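Local coordinates for protein N-alpha-acetyltransferase 35, NatC auxiliary subunit (Saccharomyces cerevisiae, PDB 6YGA) that serves as the auxiliary subunit of the yeast NatC N-terminal acetyltransferase, which acetylates the N-terminal methionine of L-A virus Gag, and has a role in L-A and M virus propagation, at residues B[478-483]-B[540-545]; B[489-494]-B[533-538]. One frame throughout, in Å; residues are numbered along the deposited sequence.

Interaction 1: residues B[478-483]-B[540-545]; sequences HLETFL and YLLKEI. With EDO (1,2-ethanediol), chain C; EDO (1,2-ethanediol), chain D.
The flat groups flank this contact rather than fill it. The ring of Phe482 meets Tyr440 edge-to-face and that of His478 meets Tyr474 in the same way, while Glu544 OE2 is bound by two ethanediols, probably from the crystallisation liquor: it accepts hydrogen bonds from O2 of the chain C ethanediol at 2.7 Å and from O2 of the chain D ethanediol at 2.5 Å, and Tyr675 OH makes a weak hydrogen bond to it. What joins 478-483 to 540-545 is aliphatic, the inner seam of an antiparallel helical hairpin built from helices 465-506 and 511-564, within the NAA35-like TPR-repeat family region. The axes run at 162° to each other and approach to 9.7 Å. Leu542 reaches across with one branch: its CD2 sits 3.6 Å from Leu483 CB, and that same methyl packs 3.7 Å from the carbonyl O of Glu480. The side chains of Glu480 and Leu542 cross at about a right angle, and the aliphatic part of Glu480 also meets CG2 of Ile545; its carboxylate OE2 makes a weak hydrogen bond to Asn546. Leu483, with CG beside the backbone N (chi1 -72°), lays CD1 against Leu541 CB at 3.8 Å, again crossing nearly perpendicularly. Leu479 CG and Ile545 CG1 are both anti to the backbone N, and the two side chains cross obliquely; helix 433-456 packs on Leu479 as well. Their closest approach is between methyl tips, Leu479 CD2 to Ile545 CD1 at 3.7 Å.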
ATOM      1  N   HIS B 478      23.892  -7.854 -18.952  1.00 36.19           N
ATOM      2  CA  HIS B 478      23.265  -8.915 -19.734  1.00 39.15           C
ATOM      3  C   HIS B 478      22.147  -8.370 -20.615  1.00 39.60           C
ATOM      4  O   HIS B 478      21.955  -8.840 -21.744  1.00 37.53           O
ATOM      5  CB  HIS B 478      22.732 -10.010 -18.810  1.00 41.33           C
ATOM      6  CG  HIS B 478      23.787 -10.951 -18.321  1.00 46.50           C
ATOM      7  ND1 HIS B 478      24.016 -12.178 -18.906  1.00 48.74           N
ATOM      8  CD2 HIS B 478      24.677 -10.847 -17.305  1.00 47.71           C
ATOM      9  CE1 HIS B 478      25.001 -12.788 -18.272  1.00 49.90           C
ATOM     10  NE2 HIS B 478      25.419 -12.002 -17.297  1.00 49.94           N
ATOM     11  N   LEU B 479      21.398  -7.381 -20.121  1.00 37.78           N
ATOM     12  CA  LEU B 479      20.346  -6.791 -20.942  1.00 39.07           C
ATOM     13  C   LEU B 479      20.933  -6.025 -22.122  1.00 37.95           C
ATOM     14  O   LEU B 479      20.392  -6.078 -23.232  1.00 37.24           O
ATOM     15  CB  LEU B 479      19.458  -5.881 -20.095  1.00 39.14           C
ATOM     16  CG  LEU B 479      18.292  -5.230 -20.842  1.00 36.73           C
ATOM     17  CD1 LEU B 479      17.498  -6.270 -21.620  1.00 34.24           C
ATOM     18  CD2 LEU B 479      17.391  -4.488 -19.875  1.00 35.92           C
ATOM     19  N   GLU B 480      22.044  -5.317 -21.906  1.00 37.11           N
ATOM     20  CA  GLU B 480      22.661  -4.581 -23.006  1.00 39.03           C
ATOM     21  C   GLU B 480      23.220  -5.538 -24.055  1.00 38.10           C
ATOM     22  O   GLU B 480      23.082  -5.295 -25.260  1.00 35.24           O
ATOM     23  CB  GLU B 480      23.754  -3.653 -22.477  1.00 44.15           C
ATOM     24  CG  GLU B 480      24.302  -2.682 -23.517  1.00 52.83           C
ATOM     25  CD  GLU B 480      25.815  -2.640 -23.533  1.00 60.44           C
ATOM     26  OE1 GLU B 480      26.439  -3.418 -22.780  1.00 64.16           O
ATOM     27  OE2 GLU B 480      26.381  -1.834 -24.300  1.00 63.31           O
ATOM     28  N   THR B 481      23.842  -6.637 -23.614  1.00 38.09           N
ATOM     29  CA  THR B 481      24.341  -7.642 -24.551  1.00 37.59           C
ATOM     30  C   THR B 481      23.203  -8.246 -25.364  1.00 38.64           C
ATOM     31  O   THR B 481      23.316  -8.408 -26.585  1.00 39.42           O
ATOM     32  CB  THR B 481      25.092  -8.739 -23.797  1.00 37.94           C
ATOM     33  OG1 THR B 481      26.241  -8.182 -23.146  1.00 38.35           O
ATOM     34  CG2 THR B 481      25.540  -9.837 -24.751  1.00 34.63           C
ATOM     35  N   PHE B 482      22.096  -8.582 -24.699  1.00 39.63           N
ATOM     36  CA  PHE B 482      20.926  -9.101 -25.399  1.00 37.53           C
ATOM     37  C   PHE B 482      20.376  -8.080 -26.388  1.00 38.77           C
ATOM     38  O   PHE B 482      20.056  -8.426 -27.531  1.00 39.35           O
ATOM     39  CB  PHE B 482      19.860  -9.508 -24.380  1.00 36.39           C
ATOM     40  CG  PHE B 482      18.501  -9.756 -24.973  1.00 37.22           C
ATOM     41  CD1 PHE B 482      18.208 -10.961 -25.597  1.00 37.42           C
ATOM     42  CD2 PHE B 482      17.508  -8.792 -24.884  1.00 36.61           C
ATOM     43  CE1 PHE B 482      16.955 -11.193 -26.134  1.00 37.80           C
ATOM     44  CE2 PHE B 482      16.252  -9.017 -25.420  1.00 36.87           C
ATOM     45  CZ  PHE B 482      15.975 -10.219 -26.044  1.00 38.12           C
ATOM     46  N   LEU B 483      20.264  -6.816 -25.972  1.00 38.10           N
ATOM     47  CA  LEU B 483      19.735  -5.797 -26.875  1.00 38.69           C
ATOM     48  C   LEU B 483      20.674  -5.549 -28.049  1.00 40.02           C
ATOM     49  O   LEU B 483      20.219  -5.301 -29.172  1.00 40.95           O
ATOM     50  CB  LEU B 483      19.479  -4.498 -26.119  1.00 36.43           C
ATOM     51  CG  LEU B 483      18.301  -4.483 -25.148  1.00 37.42           C
ATOM     52  CD1 LEU B 483      18.286  -3.166 -24.399  1.00 38.55           C
ATOM     53  CD2 LEU B 483      16.979  -4.714 -25.876  1.00 36.59           C
ATOM     54  N   TYR B 540      17.132   3.433 -28.606  1.00 43.46           N
ATOM     55  CA  TYR B 540      16.760   4.114 -27.371  1.00 44.06           C
ATOM     56  C   TYR B 540      16.940   3.205 -26.159  1.00 42.06           C
ATOM     57  O   TYR B 540      17.436   3.647 -25.116  1.00 41.40           O
ATOM     58  CB  TYR B 540      15.317   4.611 -27.461  1.00 44.18           C
ATOM     59  CG  TYR B 540      14.681   4.886 -26.116  1.00 44.65           C
ATOM     60  CD1 TYR B 540      15.112   5.943 -25.327  1.00 43.43           C
ATOM     61  CD2 TYR B 540      13.646   4.090 -25.639  1.00 45.60           C
ATOM     62  CE1 TYR B 540      14.535   6.199 -24.095  1.00 46.33           C
ATOM     63  CE2 TYR B 540      13.059   4.339 -24.408  1.00 45.25           C
ATOM     64  CZ  TYR B 540      13.509   5.397 -23.639  1.00 46.45           C
ATOM     65  OH  TYR B 540      12.938   5.658 -22.412  1.00 46.35           O
ATOM     66  N   LEU B 541      16.541   1.935 -26.276  1.00 38.47           N
ATOM     67  CA  LEU B 541      16.698   1.005 -25.162  1.00 35.55           C
ATOM     68  C   LEU B 541      18.167   0.815 -24.807  1.00 37.24           C
ATOM     69  O   LEU B 541      18.518   0.697 -23.628  1.00 36.86           O
ATOM     70  CB  LEU B 541      16.053  -0.338 -25.500  1.00 33.18           C
ATOM     71  CG  LEU B 541      14.529  -0.359 -25.631  1.00 33.02           C
ATOM     72  CD1 LEU B 541      14.051  -1.750 -26.008  1.00 33.12           C
ATOM     73  CD2 LEU B 541      13.871   0.105 -24.339  1.00 32.76           C
ATOM     74  N   LEU B 542      19.039   0.780 -25.816  1.00 38.01           N
ATOM     75  CA  LEU B 542      20.466   0.642 -25.549  1.00 40.81           C
ATOM     76  C   LEU B 542      21.009   1.865 -24.823  1.00 41.84           C
ATOM     77  O   LEU B 542      21.827   1.738 -23.905  1.00 42.22           O
ATOM     78  CB  LEU B 542      21.226   0.404 -26.853  1.00 42.09           C
ATOM     79  CG  LEU B 542      21.171  -1.028 -27.386  1.00 41.69           C
ATOM     80  CD1 LEU B 542      21.671  -1.095 -28.821  1.00 39.25           C
ATOM     81  CD2 LEU B 542      21.991  -1.941 -26.491  1.00 41.81           C
ATOM     82  N   LYS B 543      20.559   3.060 -25.214  1.00 41.60           N
ATOM     83  CA  LYS B 543      20.992   4.273 -24.525  1.00 44.11           C
ATOM     84  C   LYS B 543      20.465   4.315 -23.096  1.00 43.52           C
ATOM     85  O   LYS B 543      21.177   4.748 -22.181  1.00 42.14           O
ATOM     86  CB  LYS B 543      20.542   5.514 -25.294  1.00 48.36           C
ATOM     87  CG  LYS B 543      21.625   6.119 -26.165  1.00 54.87           C
ATOM     88  CD  LYS B 543      21.419   7.613 -26.355  1.00 60.00           C
ATOM     89  CE  LYS B 543      22.652   8.248 -26.974  1.00 64.81           C
ATOM     90  NZ  LYS B 543      23.863   8.031 -26.132  1.00 65.60           N
ATOM     91  N   GLU B 544      19.224   3.876 -22.880  1.00 42.89           N
ATOM     92  CA  GLU B 544      18.677   3.897 -21.528  1.00 44.94           C
ATOM     93  C   GLU B 544      19.362   2.871 -20.636  1.00 41.67           C
ATOM     94  O   GLU B 544      19.678   3.166 -19.477  1.00 42.58           O
ATOM     95  CB  GLU B 544      17.170   3.657 -21.553  1.00 52.00           C
ATOM     96  CG  GLU B 544      16.564   3.612 -20.161  1.00 58.87           C
ATOM     97  CD  GLU B 544      15.054   3.693 -20.162  1.00 65.88           C
ATOM     98  OE1 GLU B 544      14.409   2.817 -20.776  1.00 71.18           O
ATOM     99  OE2 GLU B 544      14.513   4.636 -19.548  1.00 67.63           O
ATOM    100  N   ILE B 545      19.603   1.663 -21.153  1.00 38.81           N
ATOM    101  CA  ILE B 545      20.208   0.629 -20.320  1.00 35.96           C
ATOM    102  C   ILE B 545      21.667   0.957 -20.028  1.00 35.87           C
ATOM    103  O   ILE B 545      22.189   0.596 -18.966  1.00 37.81           O
ATOM    104  CB  ILE B 545      20.051  -0.759 -20.973  1.00 37.66           C
ATOM    105  CG1 ILE B 545      20.397  -1.857 -19.967  1.00 38.83           C
ATOM    106  CG2 ILE B 545      20.928  -0.891 -22.206  1.00 39.28           C
ATOM    107  CD1 ILE B 545      19.572  -1.787 -18.692  1.00 38.75           C
TER
HETATM  108  C1  EDO C 820      18.083   4.997 -16.779  1.00 48.30           C
HETATM  109  O1  EDO C 820      17.865   4.298 -15.545  1.00 47.03           O
HETATM  110  C2  EDO C 820      16.779   5.593 -17.292  1.00 51.13           C
HETATM  111  O2  EDO C 820      15.717   4.641 -17.175  1.00 55.20           O
HETATM  112  C1  EDO D 824      10.742   4.725 -16.698  1.00 67.99           C
HETATM  113  O1  EDO D 824      10.612   4.265 -15.348  1.00 69.22           O
HETATM  114  C2  EDO D 824      12.071   4.246 -17.270  1.00 67.69           C
HETATM  115  O2  EDO D 824      12.160   4.613 -18.653  1.00 68.10           O

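Interaction 2: residues B[489-494]-B[533-538]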
ATOM      1  N   ASP B 489      20.767  -8.298 -35.376  1.00 49.84           N
ATOM      2  CA  ASP B 489      19.886  -9.083 -36.235  1.00 52.26           C
ATOM      3  C   ASP B 489      18.998  -8.182 -37.083  1.00 52.30           C
ATOM      4  O   ASP B 489      18.765  -8.461 -38.266  1.00 52.44           O
ATOM      5  CB  ASP B 489      19.033 -10.033 -35.397  1.00 53.91           C
ATOM      6  CG  ASP B 489      19.832 -11.182 -34.830  1.00 58.61           C
ATOM      7  OD1 ASP B 489      21.011 -11.327 -35.211  1.00 61.96           O
ATOM      8  OD2 ASP B 489      19.284 -11.939 -34.002  1.00 61.10           O
ATOM      9  N   ILE B 490      18.493  -7.097 -36.492  1.00 50.30           N
ATOM     10  CA  ILE B 490      17.695  -6.138 -37.251  1.00 50.62           C
ATOM     11  C   ILE B 490      18.523  -5.539 -38.379  1.00 50.12           C
ATOM     12  O   ILE B 490      18.073  -5.453 -39.528  1.00 49.92           O
ATOM     13  CB  ILE B 490      17.143  -5.042 -36.323  1.00 40.18           C
ATOM     14  CG1 ILE B 490      16.249  -5.650 -35.241  1.00 38.59           C
ATOM     15  CG2 ILE B 490      16.388  -3.998 -37.135  1.00 40.88           C
ATOM     16  CD1 ILE B 490      15.027  -6.356 -35.787  1.00 43.68           C
ATOM     17  N   GLU B 491      19.750  -5.112 -38.065  1.00 51.58           N
ATOM     18  CA  GLU B 491      20.615  -4.528 -39.082  1.00 57.60           C
ATOM     19  C   GLU B 491      20.934  -5.534 -40.178  1.00 56.76           C
ATOM     20  O   GLU B 491      21.028  -5.172 -41.356  1.00 59.26           O
ATOM     21  CB  GLU B 491      21.898  -4.001 -38.437  1.00 65.54           C
ATOM     22  CG  GLU B 491      21.939  -2.488 -38.299  1.00 73.39           C
ATOM     23  CD  GLU B 491      22.122  -1.791 -39.635  1.00 82.80           C
ATOM     24  OE1 GLU B 491      22.841  -2.339 -40.496  1.00 88.50           O
ATOM     25  OE2 GLU B 491      21.549  -0.698 -39.824  1.00 86.17           O
ATOM     26  N   SER B 492      21.096  -6.807 -39.810  1.00 54.37           N
ATOM     27  CA  SER B 492      21.319  -7.846 -40.810  1.00 54.91           C
ATOM     28  C   SER B 492      20.132  -7.964 -41.760  1.00 55.52           C
ATOM     29  O   SER B 492      20.311  -8.138 -42.971  1.00 58.15           O
ATOM     30  CB  SER B 492      21.600  -9.180 -40.119  1.00 53.98           C
ATOM     31  OG  SER B 492      21.493 -10.260 -41.027  1.00 58.69           O
ATOM     32  N   ASN B 493      18.908  -7.868 -41.230  1.00 53.61           N
ATOM     33  CA  ASN B 493      17.727  -7.913 -42.087  1.00 52.07           C
ATOM     34  C   ASN B 493      17.635  -6.669 -42.961  1.00 53.34           C
ATOM     35  O   ASN B 493      17.239  -6.753 -44.130  1.00 55.31           O
ATOM     36  CB  ASN B 493      16.461  -8.069 -41.241  1.00 51.38           C
ATOM     37  CG  ASN B 493      16.409  -9.392 -40.496  1.00 54.16           C
ATOM     38  OD1 ASN B 493      17.067 -10.358 -40.876  1.00 60.94           O
ATOM     39  ND2 ASN B 493      15.617  -9.441 -39.432  1.00 52.46           N
ATOM     40  N   ILE B 494      17.992  -5.504 -42.409  1.00 52.56           N
ATOM     41  CA  ILE B 494      17.983  -4.272 -43.193  1.00 56.09           C
ATOM     42  C   ILE B 494      18.993  -4.359 -44.330  1.00 62.06           C
ATOM     43  O   ILE B 494      18.694  -3.996 -45.474  1.00 66.27           O
ATOM     44  CB  ILE B 494      18.249  -3.054 -42.287  1.00 54.80           C
ATOM     45  CG1 ILE B 494      17.073  -2.816 -41.334  1.00 46.86           C
ATOM     46  CG2 ILE B 494      18.517  -1.808 -43.122  1.00 54.83           C
ATOM     47  CD1 ILE B 494      17.282  -1.657 -40.371  1.00 45.80           C
ATOM     48  N   ALA B 533      11.945   1.276 -37.715  1.00 42.12           N
ATOM     49  CA  ALA B 533      11.348   1.723 -36.462  1.00 39.61           C
ATOM     50  C   ALA B 533      11.858   0.893 -35.290  1.00 39.74           C
ATOM     51  O   ALA B 533      12.188   1.432 -34.228  1.00 37.50           O
ATOM     52  CB  ALA B 533       9.823   1.661 -36.553  1.00 36.73           C
ATOM     53  N   THR B 534      11.926  -0.430 -35.469  1.00 40.30           N
ATOM     54  CA  THR B 534      12.473  -1.291 -34.427  1.00 41.15           C
ATOM     55  C   THR B 534      13.942  -0.978 -34.166  1.00 44.10           C
ATOM     56  O   THR B 534      14.381  -0.944 -33.011  1.00 45.46           O
ATOM     57  CB  THR B 534      12.287  -2.758 -34.819  1.00 41.02           C
ATOM     58  OG1 THR B 534      10.889  -3.067 -34.849  1.00 40.22           O
ATOM     59  CG2 THR B 534      12.979  -3.680 -33.827  1.00 39.23           C
ATOM     60  N   LYS B 535      14.716  -0.733 -35.227  1.00 44.48           N
ATOM     61  CA  LYS B 535      16.126  -0.401 -35.045  1.00 44.53           C
ATOM     62  C   LYS B 535      16.292   0.856 -34.200  1.00 43.69           C
ATOM     63  O   LYS B 535      17.126   0.896 -33.288  1.00 42.72           O
ATOM     64  CB  LYS B 535      16.802  -0.229 -36.404  1.00 46.00           C
ATOM     65  CG  LYS B 535      18.233   0.270 -36.323  1.00 49.02           C
ATOM     66  CD  LYS B 535      18.774   0.619 -37.698  1.00 54.65           C
ATOM     67  CE  LYS B 535      20.178   1.186 -37.593  1.00 58.97           C
ATOM     68  NZ  LYS B 535      20.762   1.503 -38.923  1.00 63.60           N
ATOM     69  N   GLN B 536      15.496   1.889 -34.479  1.00 43.03           N
ATOM     70  CA  GLN B 536      15.591   3.126 -33.712  1.00 43.15           C
ATOM     71  C   GLN B 536      15.019   2.967 -32.310  1.00 41.88           C
ATOM     72  O   GLN B 536      15.469   3.647 -31.381  1.00 41.41           O
ATOM     73  CB  GLN B 536      14.892   4.250 -34.469  1.00 45.79           C
ATOM     74  CG  GLN B 536      15.550   4.530 -35.804  1.00 51.26           C
ATOM     75  CD  GLN B 536      14.596   5.103 -36.823  1.00 57.42           C
ATOM     76  OE1 GLN B 536      13.733   5.919 -36.497  1.00 60.19           O
ATOM     77  NE2 GLN B 536      14.740   4.673 -38.071  1.00 58.77           N
ATOM     78  N   PHE B 537      14.039   2.076 -32.133  1.00 42.54           N
ATOM     79  CA  PHE B 537      13.554   1.766 -30.792  1.00 42.19           C
ATOM     80  C   PHE B 537      14.637   1.082 -29.966  1.00 42.66           C
ATOM     81  O   PHE B 537      14.896   1.472 -28.822  1.00 43.12           O
ATOM     82  CB  PHE B 537      12.294   0.900 -30.878  1.00 41.88           C
ATOM     83  CG  PHE B 537      11.803   0.396 -29.545  1.00 40.29           C
ATOM     84  CD1 PHE B 537      11.715   1.242 -28.450  1.00 40.89           C
ATOM     85  CD2 PHE B 537      11.406  -0.921 -29.397  1.00 40.75           C
ATOM     86  CE1 PHE B 537      11.257   0.773 -27.227  1.00 38.48           C
ATOM     87  CE2 PHE B 537      10.946  -1.393 -28.180  1.00 39.85           C
ATOM     88  CZ  PHE B 537      10.870  -0.543 -27.096  1.00 38.39           C
ATOM     89  N   LEU B 538      15.286   0.059 -30.530  1.00 40.80           N
ATOM     90  CA  LEU B 538      16.378  -0.602 -29.820  1.00 41.97           C
ATOM     91  C   LEU B 538      17.526   0.359 -29.551  1.00 43.40           C
ATOM     92  O   LEU B 538      18.265   0.191 -28.574  1.00 43.64           O
ATOM     93  CB  LEU B 538      16.875  -1.811 -30.614  1.00 41.23           C
ATOM     94  CG  LEU B 538      15.876  -2.956 -30.778  1.00 41.61           C
ATOM     95  CD1 LEU B 538      16.423  -4.031 -31.701  1.00 43.51           C
ATOM     96  CD2 LEU B 538      15.520  -3.542 -29.421  1.00 41.65           C
TER
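Two differently shaped side chains bring the charges together. Lys535 leaves its helix with CG anti to the backbone N (chi1 173°) and stays extended all the way to NZ, whereas Glu491 is folded at chi2 (-72°), so that its carboxylate swings toward the partner helix although its CB does not point there. The result is a salt bridge across the antiparallel helical hairpin: Lys535 NZ donates to the anti lone pair of Glu491 OE2, the one turned away from OE1, over a short 2.5 Å. Glu491 OE2 also lies 3.2 Å from Lys535 CE, and the two side chains cross obliquely. Both residues are only partly exposed, and the pair lies beside an apolar core centred on Ile490, whose two branches divide the work. CG2, anti to the backbone N, rests on Lys535 CB at 3.9 Å; on the other arm CG1, beside the backbone N, meets Leu538 CD1 at 3.9 Å, and its terminal CD1 faces Thr534 CG2 at 3.9 Å. With CG2 anti to the backbone N, Thr534 presents its methyl to Ile490, while OG1 is hydrogen-bonded to Glu370 O and Gln530 NE2. The helix axes here are 9.9 Å apart and inclined at 153°, and Gln487, on the same helix as Ile490, adds a polar tie by hydrogen bonding the carbonyl O of Lys535. Further along, the methylene chain of the lysine serves as an apolar surface: Ile494 crosses it at about a right angle, its CD1 sitting 3.8 Å from Lys535 CD.

Overall arrangement
Both interactions join the same two long helices, 465-506 and 511-564, and their centres lie 13 Å apart. Along the chain the segments come in the order 478-483, 489-494, 533-538, 540-545. Interaction 2 is thus nested inside the chain loop closed by interaction 1, so it sits nearer the turn between the helices; it is also farther from the chain's centre, 34 Å against 26 Å. The two meet directly, Leu483 CD2 packing 4.0 Å from Leu538 CD2, which connects the apolar parts of the two contacts. No other protein chain of the assembly touches any of the four segments, so this part of the hairpin is held by contacts within the auxiliary subunit itself.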